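Local coordinates for UPF0255 protein frsA (PDB 4I4C) that probably hydrolyses carboxylic esters, as a serine esterase of the alpha/beta-hydrolase clan, although its physiological role remains unsettled, at residues D318-R323 and G336-W341; E42-S47 and Q311-Y316; A277-S282 and V356-M361; K18-T23 and D143-Q148. One frame throughout, in Å; residues are numbered along the deposited sequence.

Contact 1 (D318-R323 and G336-W341)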
loop_
_atom_site.group_PDB
_atom_site.type_symbol
_atom_site.label_atom_id
_atom_site.label_comp_id
_atom_site.label_asym_id
_atom_site.label_seq_id
_atom_site.Cartn_x
_atom_site.Cartn_y
_atom_site.Cartn_z
ATOM N N ASP A 318 -14.242 -0.368 -6.674
ATOM C CA ASP A 318 -13.562 0.213 -7.840
ATOM C C ASP A 318 -12.098 -0.247 -7.896
ATOM O O ASP A 318 -11.599 -0.657 -8.948
ATOM C CB ASP A 318 -13.608 1.752 -7.825
ATOM C CG ASP A 318 -15.005 2.346 -8.126
ATOM O OD1 ASP A 318 -15.960 1.624 -8.510
ATOM O OD2 ASP A 318 -15.129 3.586 -7.998
ATOM N N VAL A 319 -11.400 -0.168 -6.766
ATOM C CA VAL A 319 -10.027 -0.665 -6.700
ATOM C C VAL A 319 -9.931 -2.158 -7.074
ATOM O O VAL A 319 -9.035 -2.562 -7.820
ATOM C CB VAL A 319 -9.407 -0.454 -5.305
ATOM C CG1 VAL A 319 -8.118 -1.264 -5.153
ATOM C CG2 VAL A 319 -9.142 1.016 -5.068
ATOM N N LEU A 320 -10.858 -2.959 -6.559
ATOM C CA LEU A 320 -10.879 -4.386 -6.845
ATOM C C LEU A 320 -11.106 -4.679 -8.333
ATOM O O LEU A 320 -10.393 -5.494 -8.927
ATOM C CB LEU A 320 -11.913 -5.093 -5.970
ATOM C CG LEU A 320 -11.490 -5.149 -4.500
ATOM C CD1 LEU A 320 -12.622 -5.633 -3.646
ATOM C CD2 LEU A 320 -10.269 -6.052 -4.357
ATOM N N ALA A 321 -12.088 -3.999 -8.926
ATOM C CA ALA A 321 -12.351 -4.109 -10.349
ATOM C C ALA A 321 -11.130 -3.740 -11.180
ATOM O O ALA A 321 -10.841 -4.380 -12.186
ATOM C CB ALA A 321 -13.533 -3.224 -10.736
ATOM N N SER A 322 -10.421 -2.694 -10.767
ATOM C CA SER A 322 -9.228 -2.269 -11.483
ATOM C C SER A 322 -8.112 -3.319 -11.411
ATOM O O SER A 322 -7.568 -3.746 -12.441
ATOM C CB SER A 322 -8.750 -0.919 -10.943
ATOM O OG SER A 322 -7.933 -0.241 -11.873
ATOM N N ARG A 323 -7.767 -3.737 -10.198
ATOM C CA ARG A 323 -6.662 -4.666 -10.006
ATOM C C ARG A 323 -6.956 -5.981 -10.714
ATOM O O ARG A 323 -6.045 -6.638 -11.213
ATOM C CB ARG A 323 -6.404 -4.928 -8.516
ATOM C CG ARG A 323 -6.070 -3.689 -7.699
ATOM C CD ARG A 323 -4.808 -2.979 -8.175
ATOM N NE ARG A 323 -4.634 -1.756 -7.394
ATOM C CZ ARG A 323 -5.093 -0.563 -7.776
ATOM N NH1 ARG A 323 -5.705 -0.429 -8.946
ATOM N NH2 ARG A 323 -4.931 0.498 -6.994
ATOM N N GLY A 336 -18.131 -13.171 -4.892
ATOM C CA GLY A 336 -17.952 -14.611 -4.827
ATOM C C GLY A 336 -16.542 -15.017 -5.211
ATOM O O GLY A 336 -15.979 -15.969 -4.670
ATOM N N GLN A 337 -15.959 -14.279 -6.147
ATOM C CA GLN A 337 -14.637 -14.615 -6.656
ATOM C C GLN A 337 -13.501 -14.367 -5.672
ATOM O O GLN A 337 -12.492 -15.072 -5.712
ATOM C CB GLN A 337 -14.356 -13.882 -7.966
ATOM C CG GLN A 337 -15.060 -14.474 -9.179
ATOM C CD GLN A 337 -15.023 -13.540 -10.387
ATOM O OE1 GLN A 337 -14.870 -12.316 -10.245
ATOM N NE2 GLN A 337 -15.162 -14.111 -11.582
ATOM N N MET A 338 -13.638 -13.374 -4.796
ATOM C CA MET A 338 -12.530 -13.051 -3.893
ATOM C C MET A 338 -12.307 -14.045 -2.738
ATOM O O MET A 338 -11.275 -13.989 -2.062
ATOM C CB MET A 338 -12.640 -11.625 -3.371
ATOM C CG MET A 338 -12.173 -10.580 -4.385
ATOM S SD MET A 338 -12.522 -8.980 -3.718
ATOM C CE MET A 338 -14.285 -9.129 -3.529
ATOM N N ALA A 339 -13.258 -14.952 -2.528
ATOM C CA ALA A 339 -13.103 -15.990 -1.504
ATOM C C ALA A 339 -11.781 -16.751 -1.686
ATOM O O ALA A 339 -11.147 -17.170 -0.711
ATOM C CB ALA A 339 -14.285 -16.939 -1.521
ATOM N N ALA A 340 -11.347 -16.888 -2.937
ATOM C CA ALA A 340 -10.134 -17.643 -3.239
ATOM C C ALA A 340 -8.843 -17.012 -2.706
ATOM O O ALA A 340 -7.771 -17.621 -2.784
ATOM C CB ALA A 340 -10.021 -17.890 -4.728
ATOM N N TRP A 341 -8.947 -15.806 -2.151
ATOM C CA TRP A 341 -7.770 -15.075 -1.686
ATOM C C TRP A 341 -7.481 -15.305 -0.215
ATOM O O TRP A 341 -6.399 -14.960 0.268
ATOM C CB TRP A 341 -7.925 -13.566 -1.930
ATOM C CG TRP A 341 -7.912 -13.163 -3.367
ATOM C CD1 TRP A 341 -7.572 -13.935 -4.442
ATOM C CD2 TRP A 341 -8.249 -11.880 -3.885
ATOM N NE1 TRP A 341 -7.684 -13.210 -5.599
ATOM C CE2 TRP A 341 -8.099 -11.943 -5.283
ATOM C CE3 TRP A 341 -8.670 -10.680 -3.302
ATOM C CZ2 TRP A 341 -8.355 -10.853 -6.107
ATOM C CZ3 TRP A 341 -8.920 -9.599 -4.121
ATOM C CH2 TRP A 341 -8.762 -9.693 -5.509
#
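Leu320 reaches across from 318-323 and sets both methyl branches against Met338 SD, and one of them also against the rim of Trp341. CD1 lies 3.3 Å from Met338 SD, a tight approach for a methyl and a thioether sulfur, and 3.9 Å from Met338 CE. The other branch is shared: Leu320 CD2 is 3.7 Å from Met338 SD and 3.8 Å from Trp341 CZ3. It meets the indole at its edge, near the ring plane, on the six-membered side. The bound hexanoic acid is about 5 Å from the Leu320 side chain. Behind this first shell, Met338 and Trp341 brace each other within their own segment, since Met338 CG sits 3.4 Å above the indole plane, offset toward the rim. The bend at chi3 of Met338 (-59°) carries CE off to one side, so that the sulfur makes the closest approach to Leu320 CD1. The backbone bond from Trp341 N to Met338 O, 3.0 Å long, closes the turn that brings both side chains to the same side. Further out, Phe303 meets the indole edge-to-face and Phe273 approaches it with planes at about 30°. This buried, apolar contact joins helix 314-323 to residues 338-341, which follow helix 331-337.

Contact 2 (E42-S47 and Q311-Y316); sequences EKNGFS and QMPKMY
The Phe46 ring meets Pro313 at its edge: Pro313 CG lies near the ring plane, 3.9 Å from Phe46 CE2. One face of the same ring is taken by its own segment, with Asn44 CB 3.6 Å above the plane and over the centre. Pro313 also has a second aromatic neighbour, as its CB lies in plane at the edge of the Tyr316 ring. The proline ring is thus placed at the edges of two aromatic rings, one from each segment.

Asn44 bridges the polar part. Its OD1 accepts from Phe46 N at 3.1 Å, with an almost straight N-H...O angle of 174° and the donor tilted 18° from the carbonyl plane. That bond fixes the amide, and Asn44 ND2 is left to donate to a water (3.0 Å), which in turn donates to Gln311 O at 2.9 Å. The water therefore links a side chain of one segment to the backbone of the other. At the exposed rim, Lys43 NZ gives a weak hydrogen bond to Gln311 OE1 (3.3 Å). The Gln311 chain bends at chi2 (-45°), folding its amide back toward the lysine, while Leu36 and Ile40 of helix 31-44 touch the same glutamine.

Two helix ends meet here. Helix 31-44 ends at Asn44, and Gly45, with positive phi, takes the chain out of it, whereas Pro313 is the N-cap residue of helix 314-323. Its neighbour Met312, whose CB points away from 42-47, touches the bound hexanoic acid. The bond from Phe46 N to Asn44 OD1 closes an Asx turn at the C-terminal end of helix 31-44.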
loop_
_atom_site.group_PDB
_atom_site.type_symbol
_atom_site.label_atom_id
_atom_site.label_comp_id
_atom_site.label_asym_id
_atom_site.label_seq_id
_atom_site.Cartn_x
_atom_site.Cartn_y
_atom_site.Cartn_z
ATOM N N GLU A 42 -26.668 5.390 -0.163
ATOM C CA GLU A 42 -27.766 5.833 0.696
ATOM C C GLU A 42 -27.621 5.367 2.153
ATOM O O GLU A 42 -27.897 6.125 3.086
ATOM C CB GLU A 42 -29.099 5.331 0.157
ATOM C CG GLU A 42 -29.690 6.185 -0.934
ATOM C CD GLU A 42 -31.139 6.485 -0.659
ATOM O OE1 GLU A 42 -31.402 7.401 0.150
ATOM O OE2 GLU A 42 -32.005 5.786 -1.221
ATOM N N LYS A 43 -27.215 4.115 2.354
ATOM C CA LYS A 43 -27.113 3.606 3.722
ATOM C C LYS A 43 -25.936 4.217 4.499
ATOM O O LYS A 43 -26.098 4.603 5.662
ATOM C CB LYS A 43 -27.134 2.062 3.781
ATOM C CG LYS A 43 -28.525 1.470 3.481
ATOM C CD LYS A 43 -28.617 -0.052 3.641
ATOM C CE LYS A 43 -27.944 -0.784 2.497
ATOM N NZ LYS A 43 -28.132 -2.277 2.566
ATOM N N ASN A 44 -24.766 4.341 3.870
ATOM C CA ASN A 44 -23.619 4.890 4.594
ATOM C C ASN A 44 -23.551 6.435 4.684
ATOM O O ASN A 44 -23.012 6.980 5.644
ATOM C CB ASN A 44 -22.286 4.238 4.167
ATOM C CG ASN A 44 -21.856 4.611 2.763
ATOM O OD1 ASN A 44 -21.916 5.776 2.365
ATOM N ND2 ASN A 44 -21.393 3.613 2.004
ATOM N N GLY A 45 -24.125 7.123 3.701
ATOM C CA GLY A 45 -24.199 8.573 3.712
ATOM C C GLY A 45 -22.873 9.313 3.780
ATOM O O GLY A 45 -22.845 10.489 4.139
ATOM N N PHE A 46 -21.783 8.634 3.423
ATOM C CA PHE A 46 -20.437 9.218 3.467
ATOM C C PHE A 46 -20.300 10.493 2.636
ATOM O O PHE A 46 -20.945 10.630 1.590
ATOM C CB PHE A 46 -19.391 8.193 3.023
ATOM C CG PHE A 46 -19.245 7.026 3.970
ATOM C CD1 PHE A 46 -19.730 7.103 5.267
ATOM C CD2 PHE A 46 -18.624 5.853 3.557
ATOM C CE1 PHE A 46 -19.592 6.023 6.144
ATOM C CE2 PHE A 46 -18.482 4.782 4.427
ATOM C CZ PHE A 46 -18.974 4.865 5.712
ATOM N N SER A 47 -19.459 11.413 3.118
ATOM C CA SER A 47 -19.235 12.734 2.493
ATOM C C SER A 47 -18.107 12.712 1.475
ATOM O O SER A 47 -17.775 13.742 0.882
ATOM C CB SER A 47 -18.868 13.773 3.574
ATOM O OG SER A 47 -19.993 14.128 4.356
ATOM N N GLN A 311 -21.300 -4.917 0.495
ATOM C CA GLN A 311 -21.761 -3.758 1.251
ATOM C C GLN A 311 -20.662 -2.714 1.452
ATOM O O GLN A 311 -20.889 -1.692 2.079
ATOM C CB GLN A 311 -22.355 -4.194 2.598
ATOM C CG GLN A 311 -23.699 -4.892 2.461
ATOM C CD GLN A 311 -24.638 -4.162 1.505
ATOM O OE1 GLN A 311 -25.040 -3.022 1.753
ATOM N NE2 GLN A 311 -24.981 -4.815 0.399
ATOM N N MET A 312 -19.478 -2.998 0.910
ATOM C CA MET A 312 -18.331 -2.092 0.921
ATOM C C MET A 312 -18.550 -0.810 0.118
ATOM O O MET A 312 -19.218 -0.836 -0.912
ATOM C CB MET A 312 -17.127 -2.803 0.314
ATOM C CG MET A 312 -16.561 -3.882 1.172
ATOM S SD MET A 312 -14.954 -4.294 0.520
ATOM C CE MET A 312 -15.371 -4.817 -1.151
ATOM N N PRO A 313 -17.946 0.310 0.570
ATOM C CA PRO A 313 -18.016 1.556 -0.198
ATOM C C PRO A 313 -17.517 1.368 -1.631
ATOM O O PRO A 313 -16.687 0.500 -1.887
ATOM C CB PRO A 313 -17.100 2.504 0.590
ATOM C CG PRO A 313 -17.236 2.020 2.005
ATOM C CD PRO A 313 -17.284 0.506 1.877
ATOM N N LYS A 314 -18.030 2.174 -2.553
ATOM C CA LYS A 314 -17.695 2.035 -3.963
ATOM C C LYS A 314 -16.197 2.105 -4.249
ATOM O O LYS A 314 -15.713 1.464 -5.183
ATOM C CB LYS A 314 -18.427 3.103 -4.781
ATOM C CG LYS A 314 -18.183 2.982 -6.262
ATOM C CD LYS A 314 -18.919 4.061 -7.071
ATOM C CE LYS A 314 -18.611 3.860 -8.555
ATOM N NZ LYS A 314 -19.316 4.884 -9.378
ATOM N N MET A 315 -15.456 2.886 -3.457
ATOM C CA MET A 315 -14.011 3.019 -3.699
ATOM C C MET A 315 -13.285 1.678 -3.634
ATOM O O MET A 315 -12.388 1.420 -4.430
ATOM C CB MET A 315 -13.338 3.990 -2.727
ATOM C CG MET A 315 -11.980 4.471 -3.253
ATOM S SD MET A 315 -10.723 4.931 -2.043
ATOM C CE MET A 315 -10.167 3.317 -1.489
ATOM N N TYR A 316 -13.685 0.825 -2.701
ATOM C CA TYR A 316 -13.050 -0.500 -2.573
ATOM C C TYR A 316 -13.390 -1.413 -3.746
ATOM O O TYR A 316 -12.515 -2.101 -4.292
ATOM C CB TYR A 316 -13.376 -1.164 -1.217
ATOM C CG TYR A 316 -12.849 -0.355 -0.035
ATOM C CD1 TYR A 316 -11.523 -0.485 0.384
ATOM C CD2 TYR A 316 -13.662 0.557 0.642
ATOM C CE1 TYR A 316 -11.025 0.260 1.446
ATOM C CE2 TYR A 316 -13.169 1.308 1.719
ATOM C CZ TYR A 316 -11.847 1.149 2.110
ATOM O OH TYR A 316 -11.331 1.876 3.163
HETATM O O HOH W 1 -20.594 0.980 3.104
#

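Contact 3 (A277-S282 and V356-M361); sequences AMVRLS and VPILAM
Van der Waals contact, partly of methyls against serine oxygens, joins Ser282 to Val356 and Ile358. The two Val356 methyls divide between the serine side chain and its backbone carbonyl: CG1 lies 3.8 Å from Ser282 OG and 4.0 Å from Ser282 CB, while CG2 is 3.3 Å from Ser282 O. Ile358 reaches the helix through the tip of its longer branch. With CG1 beside the backbone N (chi1 -57°) and the rest of the chain extended, CD1 arrives 4.1 Å from Ser282 CB and, more loosely, 4.4 Å from Val279 CG1.

The polar bonds run within the helix or to neighbouring residues. Ser282 OG donates to Met278 O, one turn back, at 2.8 Å; the donor is tilted 33° from the carbonyl plane. Ser282 O accepts from Thr354 OG1, a hydroxyl that also bonds Val356 N.

In the fold, helix 273-284 packs on strand 358-363, next to the edge strand 385-389 in the parallel part of the alpha/beta-hydrolase sheet; Val356 lies in the chain just before the strand. Strand 291-295 lies on its other side, and its Cys292 touches Ser282 and Met278. By returning its hydroxyl to its own helix, Ser282 satisfies a buried polar group without the strand, so only van der Waals contacts join the two segments.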
loop_
_atom_site.group_PDB
_atom_site.type_symbol
_atom_site.label_atom_id
_atom_site.label_comp_id
_atom_site.label_asym_id
_atom_site.label_seq_id
_atom_site.Cartn_x
_atom_site.Cartn_y
_atom_site.Cartn_z
ATOM N N ALA A 277 0.513 -11.752 1.285
ATOM C CA ALA A 277 1.581 -12.241 0.427
ATOM C C ALA A 277 2.800 -12.657 1.231
ATOM O O ALA A 277 3.487 -13.625 0.879
ATOM C CB ALA A 277 1.954 -11.183 -0.602
ATOM N N MET A 278 3.076 -11.919 2.301
ATOM C CA MET A 278 4.225 -12.215 3.151
ATOM C C MET A 278 3.989 -13.499 3.960
ATOM O O MET A 278 4.924 -14.266 4.188
ATOM C CB MET A 278 4.524 -11.035 4.090
ATOM C CG MET A 278 4.837 -9.720 3.366
ATOM S SD MET A 278 6.038 -10.010 2.046
ATOM C CE MET A 278 4.984 -9.813 0.616
ATOM N N VAL A 279 2.748 -13.719 4.386
ATOM C CA VAL A 279 2.427 -14.918 5.168
ATOM C C VAL A 279 2.546 -16.117 4.256
ATOM O O VAL A 279 3.184 -17.108 4.598
ATOM C CB VAL A 279 0.985 -14.919 5.687
ATOM C CG1 VAL A 279 0.705 -16.233 6.365
ATOM C CG2 VAL A 279 0.737 -13.783 6.644
ATOM N N ARG A 280 1.929 -16.017 3.101
ATOM C CA ARG A 280 2.055 -16.983 2.053
ATOM C C ARG A 280 3.483 -17.371 1.799
ATOM O O ARG A 280 3.845 -18.508 1.797
ATOM C CB ARG A 280 1.481 -16.431 0.786
ATOM C CG ARG A 280 0.594 -17.356 0.098
ATOM C CD ARG A 280 0.384 -16.977 -1.277
ATOM N NE ARG A 280 -0.456 -17.968 -1.910
ATOM C CZ ARG A 280 -0.051 -18.668 -2.941
ATOM N NH1 ARG A 280 -0.794 -19.575 -3.485
ATOM N NH2 ARG A 280 1.123 -18.444 -3.407
ATOM N N LEU A 281 4.297 -16.373 1.622
ATOM C CA LEU A 281 5.723 -16.576 1.398
ATOM C C LEU A 281 6.440 -17.212 2.606
ATOM O O LEU A 281 7.436 -17.927 2.440
ATOM C CB LEU A 281 6.386 -15.251 1.003
ATOM C CG LEU A 281 7.887 -15.285 0.731
ATOM C CD1 LEU A 281 8.228 -16.355 -0.294
ATOM C CD2 LEU A 281 8.365 -13.920 0.252
ATOM N N SER A 282 5.930 -16.961 3.810
ATOM C CA SER A 282 6.591 -17.422 5.020
ATOM C C SER A 282 6.304 -18.897 5.239
ATOM O O SER A 282 6.963 -19.552 6.047
ATOM C CB SER A 282 6.139 -16.612 6.234
ATOM O OG SER A 282 6.648 -15.284 6.184
ATOM N N VAL A 356 9.172 -19.941 10.483
ATOM C CA VAL A 356 9.185 -18.476 10.477
ATOM C C VAL A 356 8.334 -17.901 11.602
ATOM O O VAL A 356 7.133 -18.162 11.683
ATOM C CB VAL A 356 8.664 -17.902 9.145
ATOM C CG1 VAL A 356 8.799 -16.370 9.145
ATOM C CG2 VAL A 356 9.414 -18.525 7.962
ATOM N N PRO A 357 8.960 -17.125 12.490
ATOM C CA PRO A 357 8.154 -16.445 13.498
ATOM C C PRO A 357 7.429 -15.256 12.854
ATOM O O PRO A 357 8.053 -14.359 12.283
ATOM C CB PRO A 357 9.194 -16.014 14.531
ATOM C CG PRO A 357 10.451 -15.858 13.771
ATOM C CD PRO A 357 10.389 -16.792 12.592
ATOM N N ILE A 358 6.104 -15.292 12.906
ATOM C CA ILE A 358 5.277 -14.232 12.355
ATOM C C ILE A 358 4.604 -13.460 13.481
ATOM O O ILE A 358 3.939 -14.049 14.336
ATOM C CB ILE A 358 4.164 -14.800 11.443
ATOM C CG1 ILE A 358 4.764 -15.645 10.321
ATOM C CG2 ILE A 358 3.284 -13.669 10.888
ATOM C CD1 ILE A 358 3.752 -16.475 9.578
ATOM N N LEU A 359 4.789 -12.146 13.483
ATOM C CA LEU A 359 4.035 -11.270 14.363
ATOM C C LEU A 359 2.910 -10.678 13.535
ATOM O O LEU A 359 3.157 -10.047 12.511
ATOM C CB LEU A 359 4.927 -10.155 14.902
ATOM C CG LEU A 359 4.215 -8.991 15.589
ATOM C CD1 LEU A 359 3.578 -9.455 16.879
ATOM C CD2 LEU A 359 5.171 -7.817 15.839
ATOM N N ALA A 360 1.679 -10.877 13.987
ATOM C CA ALA A 360 0.505 -10.515 13.215
ATOM C C ALA A 360 -0.378 -9.577 14.024
ATOM O O ALA A 360 -0.951 -9.963 15.045
ATOM C CB ALA A 360 -0.260 -11.767 12.800
ATOM N N MET A 361 -0.474 -8.332 13.568
ATOM C CA MET A 361 -1.169 -7.309 14.312
ATOM C C MET A 361 -2.229 -6.655 13.456
ATOM O O MET A 361 -2.135 -6.630 12.226
ATOM C CB MET A 361 -0.178 -6.230 14.757
ATOM C CG MET A 361 1.058 -6.787 15.463
ATOM S SD MET A 361 2.330 -5.556 15.801
ATOM C CE MET A 361 2.997 -5.261 14.175
#

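Contact 4 (K18-T23 and D143-Q148); sequences KQAKET and DNLAIQ
Thr23 and Asp143 meet hydroxyl to carboxylate at the N-cap of helix 144-163. Their side chains cross at a slant, and Thr23 OG1 donates to Asp143 OD2 at 2.8 Å. The hydroxyl comes from the syn side of that oxygen, 30° out of the carboxylate plane. Thr23 CG2 lies 3.4 Å from the same oxygen, so both threonine branches come up to it from the same side.

The other carboxylate oxygen serves the helix. Ala146 N donates to Asp143 OD1 at 3.1 Å, approaching from above the carboxylate plane, 72° out of it. CG stands opposite the Asp143 backbone N (chi1 -168°), which lets one carboxylate cap its own helix and receive Thr23. The helix end and the hydroxyl would both be expected to favour its negative charge.

Beside this polar pair, the Ala20 methyl points at the first helical turn: CB is 3.9 Å from Leu145 CG and 4.3 Å from Asn144 CB. Leu26, in the short helix 23-26, touches the Asp143 side chain. The N-terminal loop is thereby held against the start of helix 144-163, and a water ties the backbones together, accepting from Asn144 N at 2.9 Å and donating to Lys21 O at 3.1 Å.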
loop_
_atom_site.group_PDB
_atom_site.type_symbol
_atom_site.label_atom_id
_atom_site.label_comp_id
_atom_site.label_asym_id
_atom_site.label_seq_id
_atom_site.Cartn_x
_atom_site.Cartn_y
_atom_site.Cartn_z
ATOM N N LYS A 18 -7.194 18.421 -19.127
ATOM C CA LYS A 18 -7.977 19.460 -18.465
ATOM C C LYS A 18 -9.371 18.941 -18.107
ATOM O O LYS A 18 -9.928 19.282 -17.058
ATOM C CB LYS A 18 -8.085 20.690 -19.377
ATOM C CG LYS A 18 -9.023 21.793 -18.893
ATOM C CD LYS A 18 -8.420 22.589 -17.739
ATOM C CE LYS A 18 -9.151 23.915 -17.519
ATOM N NZ LYS A 18 -10.582 23.738 -17.125
ATOM N N GLN A 19 -9.924 18.106 -18.983
ATOM C CA GLN A 19 -11.302 17.655 -18.851
ATOM C C GLN A 19 -11.383 16.150 -18.639
ATOM O O GLN A 19 -12.361 15.530 -19.037
ATOM C CB GLN A 19 -12.084 18.017 -20.113
ATOM C CG GLN A 19 -13.431 18.637 -19.856
ATOM C CD GLN A 19 -13.870 19.543 -20.994
ATOM O OE1 GLN A 19 -13.341 20.645 -21.170
ATOM N NE2 GLN A 19 -14.839 19.081 -21.775
ATOM N N ALA A 20 -10.361 15.567 -18.024
ATOM C CA ALA A 20 -10.319 14.114 -17.819
ATOM C C ALA A 20 -11.533 13.576 -17.053
ATOM O O ALA A 20 -12.115 14.265 -16.213
ATOM C CB ALA A 20 -9.031 13.709 -17.133
ATOM N N LYS A 21 -11.910 12.342 -17.365
ATOM C CA LYS A 21 -13.051 11.701 -16.730
ATOM C C LYS A 21 -12.779 11.537 -15.229
ATOM O O LYS A 21 -11.691 11.126 -14.828
ATOM C CB LYS A 21 -13.328 10.347 -17.393
ATOM C CG LYS A 21 -14.750 9.846 -17.233
ATOM C CD LYS A 21 -14.964 8.555 -18.024
ATOM C CE LYS A 21 -16.446 8.272 -18.258
ATOM N NZ LYS A 21 -17.230 8.190 -16.992
ATOM N N GLU A 22 -13.767 11.875 -14.409
ATOM C CA GLU A 22 -13.575 11.894 -12.966
ATOM C C GLU A 22 -13.542 10.488 -12.367
ATOM O O GLU A 22 -14.345 9.619 -12.727
ATOM C CB GLU A 22 -14.651 12.733 -12.286
ATOM C CG GLU A 22 -14.344 13.068 -10.833
ATOM C CD GLU A 22 -14.798 11.985 -9.858
ATOM O OE1 GLU A 22 -15.916 11.448 -10.037
ATOM O OE2 GLU A 22 -14.038 11.679 -8.906
ATOM N N THR A 23 -12.620 10.312 -11.426
ATOM C CA THR A 23 -12.331 9.037 -10.758
ATOM C C THR A 23 -13.545 8.196 -10.387
ATOM O O THR A 23 -13.623 7.024 -10.763
ATOM C CB THR A 23 -11.474 9.273 -9.493
ATOM O OG1 THR A 23 -10.347 10.088 -9.839
ATOM C CG2 THR A 23 -10.967 7.947 -8.909
ATOM N N ASP A 143 -7.572 5.843 -14.840
ATOM C CA ASP A 143 -7.610 7.219 -14.352
ATOM C C ASP A 143 -6.449 8.023 -14.929
ATOM O O ASP A 143 -5.308 7.863 -14.504
ATOM C CB ASP A 143 -7.567 7.217 -12.819
ATOM C CG ASP A 143 -7.882 8.578 -12.197
ATOM O OD1 ASP A 143 -7.633 9.632 -12.829
ATOM O OD2 ASP A 143 -8.349 8.583 -11.034
ATOM N N ASN A 144 -6.749 8.889 -15.900
ATOM C CA ASN A 144 -5.711 9.676 -16.565
ATOM C C ASN A 144 -4.979 10.616 -15.600
ATOM O O ASN A 144 -3.753 10.734 -15.650
ATOM C CB ASN A 144 -6.286 10.481 -17.745
ATOM C CG ASN A 144 -6.795 9.599 -18.868
ATOM O OD1 ASN A 144 -6.401 8.443 -18.989
ATOM N ND2 ASN A 144 -7.673 10.151 -19.706
ATOM N N LEU A 145 -5.727 11.286 -14.727
ATOM C CA LEU A 145 -5.092 12.194 -13.775
ATOM C C LEU A 145 -4.193 11.433 -12.809
ATOM O O LEU A 145 -3.118 11.908 -12.436
ATOM C CB LEU A 145 -6.135 13.003 -13.009
ATOM C CG LEU A 145 -6.889 14.034 -13.850
ATOM C CD1 LEU A 145 -7.598 15.000 -12.952
ATOM C CD2 LEU A 145 -5.953 14.762 -14.807
ATOM N N ALA A 146 -4.637 10.240 -12.423
ATOM C CA ALA A 146 -3.898 9.430 -11.471
ATOM C C ALA A 146 -2.640 8.840 -12.094
ATOM O O ALA A 146 -1.617 8.731 -11.431
ATOM C CB ALA A 146 -4.776 8.326 -10.914
ATOM N N ILE A 147 -2.723 8.449 -13.366
ATOM C CA ILE A 147 -1.560 7.894 -14.066
ATOM C C ILE A 147 -0.438 8.914 -14.065
ATOM O O ILE A 147 0.698 8.611 -13.709
ATOM C CB ILE A 147 -1.892 7.535 -15.532
ATOM C CG1 ILE A 147 -2.852 6.345 -15.583
ATOM C CG2 ILE A 147 -0.615 7.195 -16.292
ATOM C CD1 ILE A 147 -2.256 5.070 -15.025
ATOM N N GLN A 148 -0.773 10.132 -14.483
ATOM C CA GLN A 148 0.163 11.244 -14.436
ATOM C C GLN A 148 0.723 11.534 -13.035
ATOM O O GLN A 148 1.913 11.788 -12.880
ATOM C CB GLN A 148 -0.505 12.503 -15.019
ATOM C CG GLN A 148 -0.002 12.846 -16.394
ATOM C CD GLN A 148 1.492 13.096 -16.387
ATOM O OE1 GLN A 148 1.972 14.024 -15.734
ATOM N NE2 GLN A 148 2.240 12.250 -17.090
HETATM O O HOH W 2 -9.402 9.853 -16.570
#

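Contacts 1 and 3 are buried and have no hydrogen bond between their segments, contact 1 being wholly apolar and contact 3 built round a serine. Contact 2, at the surface, adds a weak lysine bond and a bridging water to aromatic-proline packing. Contact 4, largely buried, also has a bridging water, but a direct hydroxyl-carboxylate bond crosses it. Helix 314-323 serves contact 2 with its start and contact 1 with its body, and the two touch where Leu320 CD1 packs 3.8 Å from Met312 CE. Contact 3 belongs to the large sheet, and the loop it closes contains contact 1. Contacts 3 and 4 lie on opposite sides of the chain's centre, about 37 Å apart between centres.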